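Local coordinates for protein putative hydrolase (Acinetobacter sp. NBRC 100985, PDB 4XUK) that probably hydrolyses organophosphate triesters and lactones, using a two-zinc active site held in a metallo-beta-lactamase fold, at residues L62-L71 with Y96-I104; Y180-V191 with H201-K209. The protein carries 2 engineered substitutions. One frame throughout, in Å; residues are numbered along the deposited sequence.

Contact 1: L62-L71 with Y96-I104. Engineered in segment 62-71: Ile70 (natural residue Val).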
loop_
_atom_site.group_PDB
_atom_site.type_symbol
_atom_site.label_atom_id
_atom_site.label_comp_id
_atom_site.label_asym_id
_atom_site.label_seq_id
_atom_site.Cartn_x
_atom_site.Cartn_y
_atom_site.Cartn_z
ATOM N N LEU A 62 3.162 14.755 7.936
ATOM C CA LEU A 62 4.197 15.789 8.042
ATOM C C LEU A 62 4.451 16.375 6.664
ATOM O O LEU A 62 4.602 15.631 5.691
ATOM C CB LEU A 62 5.515 15.188 8.541
ATOM C CG LEU A 62 5.902 15.236 10.014
ATOM C CD1 LEU A 62 7.297 14.631 10.159
ATOM C CD2 LEU A 62 5.858 16.667 10.593
ATOM N N VAL A 63 4.513 17.699 6.575
ATOM C CA VAL A 63 4.764 18.357 5.297
ATOM C C VAL A 63 5.990 19.261 5.420
ATOM O O VAL A 63 5.971 20.278 6.131
ATOM C CB VAL A 63 3.557 19.199 4.852
ATOM C CG1 VAL A 63 3.763 19.737 3.438
ATOM C CG2 VAL A 63 2.269 18.367 4.924
ATOM N N ASN A 64 7.051 18.882 4.725
ATOM C CA ASN A 64 8.273 19.674 4.678
ATOM C C ASN A 64 8.215 20.583 3.448
ATOM O O ASN A 64 8.391 20.119 2.315
ATOM C CB ASN A 64 9.478 18.728 4.613
ATOM C CG ASN A 64 10.813 19.456 4.563
ATOM O OD1 ASN A 64 10.879 20.660 4.313
ATOM N ND2 ASN A 64 11.892 18.713 4.789
ATOM N N ILE A 65 7.956 21.869 3.660
ATOM C CA ILE A 65 7.889 22.797 2.532
ATOM C C ILE A 65 9.189 23.586 2.349
ATOM O O ILE A 65 9.215 24.584 1.631
ATOM C CB ILE A 65 6.697 23.773 2.637
ATOM C CG1 ILE A 65 6.842 24.673 3.863
ATOM C CG2 ILE A 65 5.372 23.008 2.691
ATOM C CD1 ILE A 65 5.821 25.794 3.901
ATOM N N GLY A 66 10.265 23.119 2.979
ATOM C CA GLY A 66 11.573 23.742 2.820
ATOM C C GLY A 66 12.017 24.493 4.059
ATOM O O GLY A 66 12.897 24.044 4.783
ATOM N N LYS A 67 11.412 25.644 4.307
ATOM C CA LYS A 67 11.768 26.432 5.479
ATOM C C LYS A 67 10.937 26.034 6.696
ATOM O O LYS A 67 11.312 26.317 7.836
ATOM C CB LYS A 67 11.598 27.918 5.179
ATOM C CG LYS A 67 10.542 28.207 4.128
ATOM C CD LYS A 67 9.138 28.015 4.671
ATOM C CE LYS A 67 8.513 29.340 5.033
ATOM N NZ LYS A 67 8.099 30.098 3.817
ATOM N N SER A 68 9.809 25.370 6.445
ATOM C CA SER A 68 8.915 24.959 7.513
ATOM C C SER A 68 8.544 23.485 7.429
ATOM O O SER A 68 8.574 22.867 6.355
ATOM C CB SER A 68 7.644 25.816 7.523
ATOM O OG SER A 68 7.948 27.174 7.795
ATOM N N LEU A 69 8.206 22.938 8.589
ATOM C CA LEU A 69 7.742 21.575 8.707
ATOM C C LEU A 69 6.389 21.653 9.382
ATOM O O LEU A 69 6.264 22.122 10.522
ATOM C CB LEU A 69 8.709 20.768 9.561
ATOM C CG LEU A 69 8.421 19.272 9.649
ATOM C CD1 LEU A 69 8.492 18.632 8.261
ATOM C CD2 LEU A 69 9.393 18.621 10.606
ATOM N N ILE A 70 5.359 21.216 8.675
ATOM C CA ILE A 70 4.030 21.338 9.224
ATOM C C ILE A 70 3.352 19.965 9.425
ATOM O O ILE A 70 3.441 19.070 8.577
ATOM C CB ILE A 70 3.203 22.398 8.423
ATOM C CG1 ILE A 70 1.936 21.812 7.881
ATOM C CG2 ILE A 70 4.021 23.075 7.318
ATOM C CD1 ILE A 70 0.899 21.999 8.841
ATOM N N LEU A 71 2.716 19.793 10.583
ATOM C CA LEU A 71 2.067 18.533 10.918
ATOM C C LEU A 71 0.553 18.670 10.768
ATOM O O LEU A 71 -0.053 19.623 11.269
ATOM C CB LEU A 71 2.444 18.116 12.351
ATOM C CG LEU A 71 1.870 16.828 12.949
ATOM C CD1 LEU A 71 2.332 15.618 12.158
ATOM C CD2 LEU A 71 2.252 16.684 14.427
ATOM N N TYR A 96 12.819 12.732 11.286
ATOM C CA TYR A 96 12.534 14.089 11.748
ATOM C C TYR A 96 12.558 14.198 13.276
ATOM O O TYR A 96 12.603 13.185 13.974
ATOM C CB TYR A 96 11.189 14.590 11.196
ATOM C CG TYR A 96 11.200 14.944 9.714
ATOM C CD1 TYR A 96 11.767 16.135 9.271
ATOM C CD2 TYR A 96 10.619 14.098 8.761
ATOM C CE1 TYR A 96 11.778 16.472 7.928
ATOM C CE2 TYR A 96 10.616 14.434 7.412
ATOM C CZ TYR A 96 11.204 15.623 7.008
ATOM O OH TYR A 96 11.216 15.980 5.675
ATOM N N GLN A 97 12.539 15.430 13.787
ATOM C CA GLN A 97 12.520 15.678 15.231
ATOM C C GLN A 97 11.309 16.516 15.587
ATOM O O GLN A 97 10.929 17.409 14.830
ATOM C CB GLN A 97 13.754 16.460 15.661
ATOM C CG GLN A 97 14.990 16.167 14.844
ATOM C CD GLN A 97 15.876 15.179 15.527
ATOM O OE1 GLN A 97 15.398 14.217 16.136
ATOM N NE2 GLN A 97 17.182 15.405 15.448
ATOM N N PRO A 98 10.709 16.250 16.755
ATOM C CA PRO A 98 9.523 17.027 17.133
ATOM C C PRO A 98 9.806 18.533 17.255
ATOM O O PRO A 98 8.896 19.323 17.019
ATOM C CB PRO A 98 9.115 16.423 18.487
ATOM C CG PRO A 98 10.285 15.580 18.938
ATOM C CD PRO A 98 10.993 15.152 17.698
ATOM N N GLU A 99 11.032 18.920 17.609
ATOM C CA GLU A 99 11.375 20.345 17.715
ATOM C C GLU A 99 11.354 21.062 16.363
ATOM O O GLU A 99 11.302 22.292 16.313
ATOM C CB GLU A 99 12.749 20.529 18.368
ATOM C CG GLU A 99 12.812 20.125 19.835
ATOM C CD GLU A 99 13.104 18.648 20.030
ATOM O OE1 GLU A 99 13.108 17.888 19.030
ATOM O OE2 GLU A 99 13.338 18.246 21.191
ATOM N N GLN A 100 11.396 20.299 15.272
ATOM C CA GLN A 100 11.400 20.880 13.929
ATOM C C GLN A 100 9.995 21.269 13.476
ATOM O O GLN A 100 9.833 22.070 12.546
ATOM C CB GLN A 100 11.978 19.894 12.910
ATOM C CG GLN A 100 13.458 19.590 13.032
ATOM C CD GLN A 100 13.881 18.557 11.998
ATOM O OE1 GLN A 100 13.654 17.363 12.165
ATOM N NE2 GLN A 100 14.477 19.018 10.918
ATOM N N VAL A 101 8.975 20.702 14.115
ATOM C CA VAL A 101 7.602 21.069 13.771
ATOM C C VAL A 101 7.290 22.500 14.235
ATOM O O VAL A 101 7.321 22.805 15.436
ATOM C CB VAL A 101 6.587 20.078 14.352
ATOM C CG1 VAL A 101 5.166 20.473 13.941
ATOM C CG2 VAL A 101 6.917 18.650 13.875
ATOM N N ASP A 102 7.034 23.357 13.256
ATOM C CA ASP A 102 6.729 24.796 13.370
ATOM C C ASP A 102 5.226 25.116 13.485
ATOM O O ASP A 102 4.844 26.061 14.086
ATOM C CB ASP A 102 7.147 25.559 12.098
ATOM C CG ASP A 102 8.519 25.324 11.718
ATOM O OD1 ASP A 102 9.393 25.539 12.527
ATOM O OD2 ASP A 102 8.745 24.887 10.625
ATOM N N THR A 103 4.427 24.331 12.787
ATOM C CA THR A 103 3.004 24.499 12.668
ATOM C C THR A 103 2.246 23.158 12.696
ATOM O O THR A 103 2.653 22.190 12.098
ATOM C CB THR A 103 2.631 25.220 11.384
ATOM O OG1 THR A 103 3.395 26.376 11.235
ATOM C CG2 THR A 103 1.166 25.560 11.351
ATOM N N ILE A 104 1.125 23.158 13.384
ATOM C CA ILE A 104 0.243 21.998 13.397
ATOM C C ILE A 104 -1.143 22.451 12.946
ATOM O O ILE A 104 -1.716 23.367 13.528
ATOM C CB ILE A 104 0.169 21.363 14.809
ATOM C CG1 ILE A 104 1.554 20.852 15.231
ATOM C CG2 ILE A 104 -0.893 20.252 14.863
ATOM C CD1 ILE A 104 1.630 20.290 16.641
HETATM O O HOH W 1 11.391 26.782 10.710
#

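Contact 2: Y180-V191 with H201-K209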
loop_
_atom_site.group_PDB
_atom_site.type_symbol
_atom_site.label_atom_id
_atom_site.label_comp_id
_atom_site.label_asym_id
_atom_site.label_seq_id
_atom_site.Cartn_x
_atom_site.Cartn_y
_atom_site.Cartn_z
ATOM N N TYR A 180 -8.723 30.051 13.110
ATOM C CA TYR A 180 -8.756 30.772 11.837
ATOM C C TYR A 180 -10.168 30.817 11.272
ATOM O O TYR A 180 -11.063 30.093 11.732
ATOM C CB TYR A 180 -7.814 30.132 10.802
ATOM C CG TYR A 180 -8.173 28.699 10.467
ATOM C CD1 TYR A 180 -9.223 28.407 9.598
ATOM C CD2 TYR A 180 -7.472 27.639 11.026
ATOM C CE1 TYR A 180 -9.563 27.109 9.304
ATOM C CE2 TYR A 180 -7.802 26.324 10.728
ATOM C CZ TYR A 180 -8.848 26.072 9.867
ATOM O OH TYR A 180 -9.197 24.773 9.565
ATOM N N LYS A 181 -10.350 31.598 10.236
ATOM C CA LYS A 181 -11.602 31.659 9.531
ATOM C C LYS A 181 -11.424 31.323 8.063
ATOM O O LYS A 181 -10.360 31.420 7.554
ATOM C CB LYS A 181 -12.182 33.055 9.680
ATOM C CG LYS A 181 -12.931 33.242 10.955
ATOM C CD LYS A 181 -14.067 32.211 11.106
ATOM C CE LYS A 181 -14.812 31.951 9.790
ATOM N NZ LYS A 181 -14.788 30.536 9.377
ATOM N N LEU A 182 -12.487 30.978 7.389
ATOM C CA LEU A 182 -12.485 30.783 5.962
ATOM C C LEU A 182 -11.716 31.889 5.244
ATOM O O LEU A 182 -11.821 32.991 5.685
ATOM C CB LEU A 182 -13.933 30.838 5.582
ATOM C CG LEU A 182 -14.390 30.203 4.310
ATOM C CD1 LEU A 182 -13.468 29.086 3.829
ATOM C CD2 LEU A 182 -15.801 29.765 4.546
ATOM N N GLY A 183 -10.966 31.622 4.161
ATOM C CA GLY A 183 -10.237 32.677 3.480
ATOM C C GLY A 183 -8.824 32.813 4.007
ATOM O O GLY A 183 -7.947 33.358 3.327
ATOM N N ASP A 184 -8.594 32.315 5.221
ATOM C CA ASP A 184 -7.286 32.365 5.837
ATOM C C ASP A 184 -6.324 31.389 5.148
ATOM O O ASP A 184 -6.684 30.307 4.813
ATOM C CB ASP A 184 -7.352 32.126 7.345
ATOM C CG ASP A 184 -7.774 33.330 8.116
ATOM O OD1 ASP A 184 -8.046 34.358 7.500
ATOM O OD2 ASP A 184 -7.857 33.272 9.355
ATOM N N ASP A 185 -5.137 31.838 4.837
ATOM C CA ASP A 185 -4.083 30.951 4.363
ATOM C C ASP A 185 -3.092 30.809 5.507
ATOM O O ASP A 185 -2.735 31.802 6.139
ATOM C CB ASP A 185 -3.372 31.558 3.155
ATOM C CG ASP A 185 -4.016 31.182 1.827
ATOM O OD1 ASP A 185 -5.198 30.766 1.800
ATOM O OD2 ASP A 185 -3.328 31.320 0.792
ATOM N N ILE A 186 -2.657 29.584 5.783
ATOM C CA ILE A 186 -1.670 29.347 6.832
ATOM C C ILE A 186 -0.506 28.555 6.271
ATOM O O ILE A 186 -0.693 27.416 5.840
ATOM C CB ILE A 186 -2.277 28.545 7.991
ATOM C CG1 ILE A 186 -3.555 29.221 8.484
ATOM C CG2 ILE A 186 -1.247 28.365 9.114
ATOM C CD1 ILE A 186 -4.492 28.304 9.218
ATOM N N GLN A 187 0.685 29.161 6.283
ATOM C CA GLN A 187 1.910 28.520 5.793
ATOM C C GLN A 187 1.776 28.067 4.348
ATOM O O GLN A 187 2.354 27.050 3.949
ATOM C CB GLN A 187 2.285 27.320 6.670
ATOM C CG GLN A 187 2.744 27.680 8.079
ATOM C CD GLN A 187 4.225 28.026 8.139
ATOM O OE1 GLN A 187 4.793 28.559 7.182
ATOM N NE2 GLN A 187 4.854 27.732 9.272
ATOM N N GLY A 188 0.996 28.813 3.571
ATOM C CA GLY A 188 0.787 28.483 2.174
ATOM C C GLY A 188 -0.313 27.462 1.958
ATOM O O GLY A 188 -0.616 27.114 0.815
ATOM N N PHE A 189 -0.904 26.975 3.047
ATOM C CA PHE A 189 -2.037 26.063 2.943
ATOM C C PHE A 189 -3.334 26.847 2.853
ATOM O O PHE A 189 -3.509 27.853 3.548
ATOM C CB PHE A 189 -2.104 25.110 4.147
ATOM C CG PHE A 189 -1.003 24.080 4.173
ATOM C CD1 PHE A 189 0.288 24.426 4.571
ATOM C CD2 PHE A 189 -1.261 22.769 3.804
ATOM C CE1 PHE A 189 1.305 23.474 4.602
ATOM C CE2 PHE A 189 -0.260 21.818 3.833
ATOM C CZ PHE A 189 1.029 22.168 4.228
ATOM N N LYS A 190 -4.239 26.398 2.010
ATOM C CA LYS A 190 -5.559 26.954 1.941
ATOM C C LYS A 190 -6.582 26.163 2.769
ATOM O O LYS A 190 -6.653 24.980 2.708
ATOM C CB LYS A 190 -6.001 27.082 0.526
ATOM C CG LYS A 190 -7.378 27.597 0.436
ATOM C CD LYS A 190 -7.797 27.814 -0.977
ATOM C CE LYS A 190 -9.268 28.114 -1.057
ATOM N NZ LYS A 190 -9.415 28.700 -2.393
ATOM N N VAL A 191 -7.364 26.864 3.546
ATOM C CA VAL A 191 -8.338 26.180 4.389
ATOM C C VAL A 191 -9.675 26.022 3.657
ATOM O O VAL A 191 -10.167 26.954 3.014
ATOM C CB VAL A 191 -8.490 26.857 5.784
ATOM C CG1 VAL A 191 -7.124 27.023 6.442
ATOM C CG2 VAL A 191 -9.182 28.199 5.686
ATOM N N HIS A 201 -15.297 21.116 10.902
ATOM C CA HIS A 201 -14.327 20.287 10.197
ATOM C C HIS A 201 -13.839 21.014 8.961
ATOM O O HIS A 201 -14.645 21.510 8.171
ATOM C CB HIS A 201 -14.941 18.936 9.813
ATOM C CG HIS A 201 -13.944 17.954 9.282
ATOM N ND1 HIS A 201 -13.494 17.978 7.980
ATOM C CD2 HIS A 201 -13.301 16.925 9.883
ATOM C CE1 HIS A 201 -12.622 17.000 7.800
ATOM N NE2 HIS A 201 -12.482 16.351 8.940
ATOM N N PHE A 202 -12.520 21.101 8.810
ATOM C CA PHE A 202 -11.919 21.709 7.632
ATOM C C PHE A 202 -10.895 20.770 7.015
ATOM O O PHE A 202 -10.267 19.957 7.712
ATOM C CB PHE A 202 -11.180 23.001 8.001
ATOM C CG PHE A 202 -12.014 24.257 7.893
ATOM C CD1 PHE A 202 -13.089 24.473 8.743
ATOM C CD2 PHE A 202 -11.687 25.241 6.968
ATOM C CE1 PHE A 202 -13.846 25.647 8.660
ATOM C CE2 PHE A 202 -12.436 26.412 6.879
ATOM C CZ PHE A 202 -13.519 26.609 7.722
ATOM N N SER A 203 -10.703 20.900 5.709
ATOM C CA SER A 203 -9.612 20.213 5.038
ATOM C C SER A 203 -8.590 21.267 4.633
ATOM O O SER A 203 -8.891 22.459 4.672
ATOM C CB SER A 203 -10.124 19.436 3.820
ATOM O OG SER A 203 -11.174 18.557 4.188
ATOM N N TYR A 204 -7.386 20.832 4.249
ATOM C CA TYR A 204 -6.316 21.756 3.914
ATOM C C TYR A 204 -5.722 21.411 2.554
ATOM O O TYR A 204 -5.354 20.259 2.304
ATOM C CB TYR A 204 -5.228 21.714 4.993
ATOM C CG TYR A 204 -5.739 22.071 6.366
ATOM C CD1 TYR A 204 -6.008 23.395 6.701
ATOM C CD2 TYR A 204 -5.963 21.088 7.327
ATOM C CE1 TYR A 204 -6.481 23.733 7.953
ATOM C CE2 TYR A 204 -6.436 21.420 8.593
ATOM C CZ TYR A 204 -6.699 22.740 8.892
ATOM O OH TYR A 204 -7.171 23.089 10.147
ATOM N N GLU A 205 -5.639 22.406 1.671
ATOM C CA GLU A 205 -5.076 22.190 0.338
ATOM C C GLU A 205 -3.706 22.853 0.177
ATOM O O GLU A 205 -3.528 24.041 0.491
ATOM C CB GLU A 205 -6.037 22.683 -0.746
ATOM C CG GLU A 205 -5.561 22.360 -2.164
ATOM C CD GLU A 205 -6.575 22.752 -3.218
ATOM O OE1 GLU A 205 -7.561 23.435 -2.871
ATOM O OE2 GLU A 205 -6.379 22.374 -4.389
ATOM N N LEU A 206 -2.750 22.062 -0.301
ATOM C CA LEU A 206 -1.389 22.507 -0.578
ATOM C C LEU A 206 -1.195 22.456 -2.082
ATOM O O LEU A 206 -1.220 21.378 -2.674
ATOM C CB LEU A 206 -0.376 21.551 0.066
ATOM C CG LEU A 206 1.018 22.013 0.534
ATOM C CD1 LEU A 206 2.115 21.042 0.115
ATOM C CD2 LEU A 206 1.356 23.429 0.115
ATOM N N LYS A 207 -1.013 23.607 -2.712
ATOM C CA LYS A 207 -0.692 23.614 -4.139
ATOM C C LYS A 207 0.810 23.750 -4.357
ATOM O O LYS A 207 1.436 24.715 -3.918
ATOM C CB LYS A 207 -1.465 24.712 -4.877
ATOM C CG LYS A 207 -2.978 24.595 -4.706
ATOM C CD LYS A 207 -3.742 25.615 -5.545
ATOM C CE LYS A 207 -5.163 25.821 -5.015
ATOM N NZ LYS A 207 -5.189 26.645 -3.763
ATOM N N THR A 208 1.391 22.756 -5.020
ATOM C CA THR A 208 2.797 22.801 -5.371
ATOM C C THR A 208 2.903 22.884 -6.886
ATOM O O THR A 208 1.889 22.908 -7.590
ATOM C CB THR A 208 3.524 21.543 -4.885
ATOM O OG1 THR A 208 3.126 20.423 -5.687
ATOM C CG2 THR A 208 3.167 21.254 -3.428
ATOM N N LYS A 209 4.130 22.946 -7.388
ATOM C CA LYS A 209 4.359 22.960 -8.826
ATOM C C LYS A 209 3.832 21.687 -9.480
ATOM O O LYS A 209 4.344 20.593 -9.238
ATOM C CB LYS A 209 5.851 23.120 -9.116
ATOM C CG LYS A 209 6.744 22.257 -8.233
ATOM C CD LYS A 209 7.357 23.061 -7.097
ATOM C CE LYS A 209 8.528 23.912 -7.582
ATOM N NZ LYS A 209 8.917 24.937 -6.574
HETATM O O HOH W 2 -2.651 25.850 -1.189
#

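Contact 1: L62-L71 with Y96-I104
Ile70 and Leu71 pair in parallel with Thr103 and Ile104, joining the two strands of a beta-alpha-beta unit (strand 69-72, helix 87-93, strand 103-105) in one sheet of the metallo-beta-lactamase fold. Two backbone bonds set the register: Leu71 N to Thr103 O (2.8 Å) and Asp102 N to Leu69 O (3.1 Å). The CA-H of Ile104 adds a weaker approach to Leu71 O.

Apolar side chains pack where the chain leaves helix 87-93 for strand 103-105. The Tyr96 ring lies among leucines: CD1 of Leu69 sits over one face near the rim, CD2 of Leu69 is 3.7 Å from Tyr96 CD1, and Leu62 CD1 comes in obliquely, 3.6 Å from Tyr96 CD2. With its CG anti to the backbone N (chi1 -174°), Leu69 can send both methyls to this ring. Val101, just after the 3-10 turn 98-100, suits its place because its two branches serve different neighbours: CG1 meets Leu71 CB at 3.9 Å, while CG2 reaches Leu62 and Leu69. Engineered Ile70 (Val in nature) lies beside Thr103.

Polar groups join the turn between strands 54-64 and 69-72 to segment 96-104. Asn64 ND2 donates to Tyr96 OH at 3.0 Å from near the ring plane, and that hydroxyl also bonds Gln15. The other end of the amide, OD1, accepts from Gly66 N in an Asx turn, where glycine fits the backbone angles. Asp102 suits its place by using both carboxylate oxygens: OD2 takes Leu69 N at 2.9 Å on its anti side, tilted somewhat from the carboxylate plane, and a water donates to both Asp102 OD1 and Lys67 O.

Contact 2: Y180-V191 with H201-K209
Val191 is the knob between two aromatic rings of strand 202-208 in this antiparallel beta hairpin: its CB lies 3.8 Å from Phe202 CD2, while its CG1 meets the edge of Tyr204, 3.7 Å from CE1. The same CG1 sits over one face of Tyr180, so a compact branched side chain fills the hollow that three flat ones leave.

Tyr180, from the end of strand 177-180 in the facing sheet, wedges in edge first. Its CE1 rim points at the face of Phe202 in a T-shaped stack, centroids 5.2 Å apart and planes at 83°. Its chi1 of 61° keeps CG in the crowded position between backbone N and carbonyl carbon, and the ring extends to strand 202-208. There Tyr180 OH and Tyr204 OH share a hydrogen bond of 2.7 Å; Leu106 O is a further partner of Tyr204 OH.

Farther along, Leu206 presses its CG over the face of Phe189 in a CH-pi contact, 4.0 Å from the ring centroid. Between these apolar bumps, Lys190 N donates to Glu205 O (2.9 Å) and Glu205 N to Lys190 O (3.0 Å); their long, extended side chains suit the other, more open face.

Phe189 and Tyr204 face strands 69-72 and 103-105 of the other sheet, Tyr180 comes from that sheet's edge strand beside strand 129-133, and Glu205 adjoins strand 211-215 in the hairpin's own sheet.

How the contacts relate
Contact 1 belongs to one seven-stranded sheet and is largely buried, whereas contact 2 belongs mainly to the other and is only partly so, with lysines on its outer side. One is a parallel pairing closed by a crossover, braced by an asparagine and an aspartate; the other is an antiparallel hairpin packed by aromatic rings. They meet where the sheets face each other: Thr103 OG1 of contact 1 probably bonds Gln187 NE2 in the turn of contact 2 (2.8 Å), and the engineered Ile70 packs its CG1 on Phe189 CE1 (3.7 Å). Contact 2 also lies nearer the zinc site, Ser203 about 11 Å from a zinc against about 14 Å for Ile104 (side chain to metal).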